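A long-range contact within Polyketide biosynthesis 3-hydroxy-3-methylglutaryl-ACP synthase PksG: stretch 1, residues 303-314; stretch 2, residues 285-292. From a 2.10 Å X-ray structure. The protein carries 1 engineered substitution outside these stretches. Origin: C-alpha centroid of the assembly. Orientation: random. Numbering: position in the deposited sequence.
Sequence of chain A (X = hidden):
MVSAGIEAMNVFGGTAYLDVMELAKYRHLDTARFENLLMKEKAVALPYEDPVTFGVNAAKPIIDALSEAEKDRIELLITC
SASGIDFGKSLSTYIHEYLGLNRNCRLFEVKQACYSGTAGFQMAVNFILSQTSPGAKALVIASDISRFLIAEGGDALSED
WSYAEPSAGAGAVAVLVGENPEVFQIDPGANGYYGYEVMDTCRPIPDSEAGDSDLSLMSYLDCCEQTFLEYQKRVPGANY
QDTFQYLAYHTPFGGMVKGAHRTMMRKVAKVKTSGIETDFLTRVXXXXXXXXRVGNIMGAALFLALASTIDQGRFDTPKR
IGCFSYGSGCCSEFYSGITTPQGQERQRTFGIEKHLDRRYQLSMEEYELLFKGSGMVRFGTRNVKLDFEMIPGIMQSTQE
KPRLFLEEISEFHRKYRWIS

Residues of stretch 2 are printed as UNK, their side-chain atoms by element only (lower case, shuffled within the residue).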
ATOM      1  N   PHE A 303       8.727   5.024  13.866  1.00 21.22           N
ATOM      2  CA  PHE A 303       9.267   6.317  13.500  1.00 20.02           C
ATOM      3  C   PHE A 303       9.295   7.304  14.667  1.00 19.83           C
ATOM      4  O   PHE A 303      10.262   8.038  14.775  1.00 17.93           O
ATOM      5  CB  PHE A 303       8.516   6.930  12.318  1.00 21.52           C
ATOM      6  CG  PHE A 303       8.689   6.186  11.012  1.00 23.53           C
ATOM      7  CD1 PHE A 303       9.868   5.472  10.718  1.00 25.94           C
ATOM      8  CD2 PHE A 303       7.696   6.257  10.043  1.00 26.49           C
ATOM      9  CE1 PHE A 303       9.998   4.806   9.503  1.00 28.26           C
ATOM     10  CE2 PHE A 303       7.829   5.587   8.818  1.00 28.84           C
ATOM     11  CZ  PHE A 303       8.990   4.878   8.557  1.00 30.02           C
ATOM     12  N   LEU A 304       8.242   7.306  15.507  1.00 16.35           N
ATOM     13  CA  LEU A 304       8.138   8.145  16.663  1.00 18.95           C
ATOM     14  C   LEU A 304       9.209   7.859  17.692  1.00 20.19           C
ATOM     15  O   LEU A 304       9.696   8.799  18.347  1.00 21.19           O
ATOM     16  CB  LEU A 304       6.729   7.991  17.306  1.00 21.23           C
ATOM     17  CG  LEU A 304       6.321   8.936  18.433  1.00 23.57           C
ATOM     18  CD1 LEU A 304       6.229  10.350  17.927  1.00 25.30           C
ATOM     19  CD2 LEU A 304       5.001   8.519  19.091  1.00 24.31           C
ATOM     20  N   ALA A 305       9.556   6.569  17.859  1.00 20.48           N
ATOM     21  CA  ALA A 305      10.623   6.146  18.763  1.00 20.80           C
ATOM     22  C   ALA A 305      11.960   6.530  18.160  1.00 19.90           C
ATOM     23  O   ALA A 305      12.954   6.866  18.850  1.00 21.89           O
ATOM     24  CB  ALA A 305      10.570   4.614  18.992  1.00 20.85           C
ATOM     25  N   LEU A 306      12.025   6.488  16.856  1.00 19.40           N
ATOM     26  CA  LEU A 306      13.294   6.883  16.204  1.00 19.03           C
ATOM     27  C   LEU A 306      13.575   8.398  16.365  1.00 21.02           C
ATOM     28  O   LEU A 306      14.652   8.823  16.757  1.00 25.31           O
ATOM     29  CB  LEU A 306      13.209   6.571  14.736  1.00 18.16           C
ATOM     30  CG  LEU A 306      14.493   6.808  13.921  1.00 16.47           C
ATOM     31  CD1 LEU A 306      15.471   5.858  14.485  1.00 17.90           C
ATOM     32  CD2 LEU A 306      14.235   6.534  12.452  1.00 16.51           C
ATOM     33  N   ALA A 307      12.598   9.204  16.035  1.00 23.35           N
ATOM     34  CA  ALA A 307      12.615  10.653  16.296  1.00 24.61           C
ATOM     35  C   ALA A 307      12.953  10.969  17.762  1.00 24.91           C
ATOM     36  O   ALA A 307      13.760  11.865  18.057  1.00 23.78           O
ATOM     37  CB  ALA A 307      11.259  11.244  15.962  1.00 23.32           C
ATOM     38  N   SER A 308      12.349  10.200  18.667  1.00 28.02           N
ATOM     39  CA  SER A 308      12.574  10.385  20.097  1.00 26.07           C
ATOM     40  C   SER A 308      14.018  10.146  20.405  1.00 25.96           C
ATOM     41  O   SER A 308      14.586  10.941  21.131  1.00 27.19           O
ATOM     42  CB  SER A 308      11.672   9.499  20.967  1.00 26.06           C
ATOM     43  OG  SER A 308      11.749   9.872  22.371  1.00 21.84           O
ATOM     44  N   THR A 309      14.613   9.094  19.811  1.00 25.22           N
ATOM     45  CA  THR A 309      16.019   8.732  20.027  1.00 24.70           C
ATOM     46  C   THR A 309      16.980   9.824  19.527  1.00 26.06           C
ATOM     47  O   THR A 309      18.028  10.155  20.170  1.00 21.98           O
ATOM     48  CB  THR A 309      16.386   7.418  19.291  1.00 25.42           C
ATOM     49  OG1 THR A 309      15.653   6.300  19.830  1.00 23.18           O
ATOM     50  CG2 THR A 309      17.873   7.137  19.353  1.00 26.76           C
ATOM     51  N   ILE A 310      16.634  10.364  18.365  1.00 27.07           N
ATOM     52  CA  ILE A 310      17.415  11.421  17.768  1.00 27.22           C
ATOM     53  C   ILE A 310      17.301  12.718  18.550  1.00 24.74           C
ATOM     54  O   ILE A 310      18.293  13.340  18.749  1.00 27.58           O
ATOM     55  CB  ILE A 310      17.102  11.639  16.273  1.00 29.74           C
ATOM     56  CG1 ILE A 310      17.524  10.395  15.481  1.00 28.76           C
ATOM     57  CG2 ILE A 310      17.874  12.854  15.753  1.00 33.07           C
ATOM     58  CD1 ILE A 310      16.861  10.242  14.154  1.00 27.45           C
ATOM     59  N   ASP A 311      16.120  13.126  19.012  1.00 26.73           N
ATOM     60  CA  ASP A 311      16.017  14.339  19.822  1.00 26.09           C
ATOM     61  C   ASP A 311      16.628  14.170  21.227  1.00 28.47           C
ATOM     62  O   ASP A 311      17.296  15.064  21.713  1.00 26.25           O
ATOM     63  CB  ASP A 311      14.564  14.847  19.937  1.00 27.36           C
ATOM     64  CG  ASP A 311      14.099  15.620  18.679  1.00 29.24           C
ATOM     65  OD1 ASP A 311      14.865  15.700  17.689  1.00 26.16           O
ATOM     66  OD2 ASP A 311      12.957  16.147  18.673  1.00 29.50           O
ATOM     67  N   GLN A 312      16.441  13.017  21.862  1.00 30.35           N
ATOM     68  CA  GLN A 312      16.796  12.874  23.276  1.00 29.77           C
ATOM     69  C   GLN A 312      18.145  12.251  23.514  1.00 30.08           C
ATOM     70  O   GLN A 312      18.676  12.367  24.603  1.00 31.99           O
ATOM     71  CB  GLN A 312      15.706  12.119  24.017  1.00 30.36           C
ATOM     72  CG  GLN A 312      14.317  12.700  23.803  1.00 30.26           C
ATOM     73  CD  GLN A 312      14.157  14.094  24.368  1.00 32.93           C
ATOM     74  OE1 GLN A 312      13.514  14.973  23.758  1.00 34.40           O
ATOM     75  NE2 GLN A 312      14.747  14.320  25.533  1.00 33.65           N
ATOM     76  N   GLY A 313      18.758  11.672  22.493  1.00 32.80           N
ATOM     77  CA  GLY A 313      19.982  10.916  22.686  1.00 32.71           C
ATOM     78  C   GLY A 313      21.201  11.779  22.496  1.00 31.03           C
ATOM     79  O   GLY A 313      21.080  12.935  22.257  1.00 29.84           O
ATOM     80  N   ARG A 314      22.380  11.188  22.623  1.00 32.96           N
ATOM     81  CA  ARG A 314      23.653  11.917  22.544  1.00 36.35           C
ATOM     82  C   ARG A 314      24.338  11.677  21.201  1.00 34.63           C
ATOM     83  O   ARG A 314      24.692  10.544  20.884  1.00 36.71           O
ATOM     84  CB  ARG A 314      24.594  11.472  23.683  1.00 36.48           C
ATOM     85  CG  ARG A 314      25.930  12.235  23.706  1.00 44.08           C
ATOM     86  CD  ARG A 314      26.858  11.815  24.825  1.00 44.57           C
ATOM     87  NE  ARG A 314      26.212  11.791  26.137  1.00 47.89           N
ATOM     88  CZ  ARG A 314      26.819  11.391  27.259  1.00 53.77           C
ATOM     89  NH1 ARG A 314      28.099  11.005  27.241  1.00 59.81           N
ATOM     90  NH2 ARG A 314      26.164  11.404  28.414  1.00 49.93           N
ATOM     91  N   UNK A 285      15.890   3.825  26.433  1.00 22.64           N
ATOM     92  CA  UNK A 285      15.039   4.797  27.099  1.00 26.38           C
ATOM     93  C   UNK A 285      14.965   6.133  26.348  1.00 23.30           C
ATOM     94  O   UNK A 285      13.927   6.705  26.314  1.00 23.11           O
ATOM     95  n   UNK A 285      14.431   8.615  31.216  1.00 40.21           N
ATOM     96  c   UNK A 285      14.105   7.173  31.462  1.00 37.82           C
ATOM     97  c   UNK A 285      14.862   6.239  29.219  1.00 32.80           C
ATOM     98  c   UNK A 285      15.483   5.018  28.554  1.00 30.03           C
ATOM     99  c   UNK A 285      15.089   6.242  30.724  1.00 37.61           C
ATOM    100  N   UNK A 286      16.052   6.633  25.747  1.00 24.02           N
ATOM    101  CA  UNK A 286      15.785   7.866  24.950  1.00 26.92           C
ATOM    102  C   UNK A 286      14.599   7.759  23.902  1.00 29.06           C
ATOM    103  O   UNK A 286      13.720   8.671  23.802  1.00 29.65           O
ATOM    104  c   UNK A 286      17.129   8.123  24.279  1.00 26.78           C
ATOM    105  c   UNK A 286      17.483   6.331  25.819  1.00 24.37           C
ATOM    106  c   UNK A 286      18.132   7.569  25.284  1.00 25.01           C
ATOM    107  N   UNK A 287      14.541   6.624  23.206  1.00 27.13           N
ATOM    108  CA  UNK A 287      13.523   6.403  22.190  1.00 25.34           C
ATOM    109  C   UNK A 287      12.107   6.360  22.702  1.00 26.63           C
ATOM    110  O   UNK A 287      11.209   6.640  21.941  1.00 22.73           O
ATOM    111  N   UNK A 288      11.904   6.073  24.000  1.00 28.29           N
ATOM    112  CA  UNK A 288      10.545   5.915  24.555  1.00 30.76           C
ATOM    113  C   UNK A 288       9.904   7.210  25.003  1.00 28.98           C
ATOM    114  O   UNK A 288       8.706   7.239  25.255  1.00 28.36           O
ATOM    115  c   UNK A 288      10.648   3.444  25.506  1.00 40.38           C
ATOM    116  c   UNK A 288      11.985   3.122  24.866  1.00 46.17           C
ATOM    117  c   UNK A 288      10.537   2.681  26.808  1.00 41.49           C
ATOM    118  c   UNK A 288      10.545   4.950  25.765  1.00 35.88           C
ATOM    119  N   UNK A 289      10.699   8.264  25.140  1.00 26.79           N
ATOM    120  CA  UNK A 289      10.200   9.538  25.613  1.00 25.32           C
ATOM    121  C   UNK A 289       8.929  10.038  24.913  1.00 26.21           C
ATOM    122  O   UNK A 289       7.896  10.259  25.583  1.00 26.64           O
ATOM    123  o   UNK A 289      10.014  12.583  25.837  1.00 26.90           O
ATOM    124  c   UNK A 289      11.300  10.577  25.516  1.00 28.83           C
ATOM    125  n   UNK A 289      11.702  12.225  27.202  1.00 35.43           N
ATOM    126  c   UNK A 289      10.937  11.890  26.206  1.00 29.68           C
ATOM    127  N   UNK A 290       8.943  10.186  23.583  1.00 25.80           N
ATOM    128  CA  UNK A 290       7.736  10.722  22.894  1.00 25.78           C
ATOM    129  C   UNK A 290       6.601   9.700  22.829  1.00 24.00           C
ATOM    130  O   UNK A 290       5.408  10.014  22.873  1.00 20.32           O
ATOM    131  c   UNK A 290       9.252  13.163  22.476  1.00 30.91           C
ATOM    132  c   UNK A 290       8.068  11.194  21.480  1.00 25.49           C
ATOM    133  c   UNK A 290      10.170  14.177  22.405  1.00 33.83           C
ATOM    134  c   UNK A 290      10.738  13.498  20.177  1.00 31.28           C
ATOM    135  c   UNK A 290      10.925  14.360  21.241  1.00 34.26           C
ATOM    136  c   UNK A 290       9.053  12.286  21.403  1.00 28.88           C
ATOM    137  o   UNK A 290      11.884  15.387  21.164  1.00 31.15           O
ATOM    138  c   UNK A 290       9.804  12.471  20.261  1.00 30.23           C
ATOM    139  N   UNK A 291       6.989   8.453  22.707  1.00 24.32           N
ATOM    140  CA  UNK A 291       6.009   7.392  22.669  1.00 24.97           C
ATOM    141  C   UNK A 291       5.123   7.427  23.897  1.00 24.42           C
ATOM    142  O   UNK A 291       3.929   7.252  23.787  1.00 23.33           O
ATOM    143  c   UNK A 291       6.728   6.036  22.524  1.00 27.02           C
ATOM    144  s   UNK A 291       7.548   5.912  20.909  1.00 29.96           S
ATOM    145  N   UNK A 292       5.714   7.696  25.051  1.00 23.58           N
ATOM    146  CA  UNK A 292       4.961   7.813  26.277  1.00 27.21           C
ATOM    147  C   UNK A 292       3.991   8.973  26.324  1.00 26.15           C
ATOM    148  O   UNK A 292       3.184   9.017  27.231  1.00 26.95           O
ATOM    149  c   UNK A 292       6.834   6.935  27.765  1.00 38.71           C
ATOM    150  n   UNK A 292       8.748   7.711  29.011  1.00 44.76           N
ATOM    151  c   UNK A 292       7.520   7.207  29.073  1.00 44.77           C
ATOM    152  o   UNK A 292       6.923   7.021  30.134  1.00 52.87           O
ATOM    153  c   UNK A 292       5.897   8.073  27.442  1.00 31.13           C
TER
HETATM  154  O   HOH W   1      16.532   5.278  22.262  1.00 23.38           O

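Position 285 carries four carbons in a row ending in a nitrogen, its CA-to-CB bond pointing away from the helix of stretch 1 and touching none of it: Lys285, a solvent-facing residue.

At position 286 three carbons close a ring onto the backbone nitrogen. The CB of 286 lies 4.2 Å from CB of Gln312, but the carbonyl matters more: OG of Ser308 donates a hydrogen bond to O of 286 at 2.7 Å. The closed ring makes this Pro286.

Position 287 has no side-chain atoms. Here the backbones come closest, CA of 287 to CA of Thr309 being 4.0 Å. An ideal CB would sit 2.7 Å from OG1 of Thr309, a clash, and 3.3 Å from O of Ala305. The bare CA of 287 instead lies 3.2 Å from OG1 of Thr309, and O of 287 receives a CA-H...O contact from CA of Ala305 at 3.3 Å. Water 1 bridges the pair, its O donating to OG1 of Thr309 at 2.8 Å and accepting a weak bond from N of 287 at 2.6 Å. The residue is Gly287.

Position 288 shows four carbons forked at the second, pointing away and staying clear of stretch 1: Leu288.

Position 289 has two carbons, the second carrying one oxygen and one nitrogen. The CB of 289 packs 3.3 Å from OG of Ser308. This is Asn289.

Position 290 has one carbon, then a six-carbon ring bearing an oxygen, and gives the contact its largest covered area. N of 290 donates to OG of Ser308 at 3.1 Å, and the ring's oxygen at 290 donates to OD2 of Asp311 at 2.8 Å, with that carboxylate oxygen at the ring edge. OG of Ser308 lies over one face, and CB of 290 meets CD1 of Leu304 at 4.1 Å. The residue is Tyr290.

Position 291 has one carbon and a sulfur. The sulfur of 291 packs 3.8 Å from CB of Ala305 and 4.1 Å from CD2 of Leu304, hence Cys291.

Position 292 has three carbons, the third carrying an oxygen and a nitrogen; it points sideways and makes no contact. It is Gln292.

The design rule is a small residue at the tightest approach, with polar bonds fixing the position beside it. Gly287 lets the backbones close in, while Ser308 both donates to Pro286 and accepts from Tyr290, so one buried hydroxyl ties together two backbone groups of stretch 2, O of Pro286 and N of Tyr290. Tyr290 then reaches along the helix to Asp311, and Leu304, Ala305 and Cys291 supply apolar packing.

Stretch 2, residues 285-292: KPGLNYCQ
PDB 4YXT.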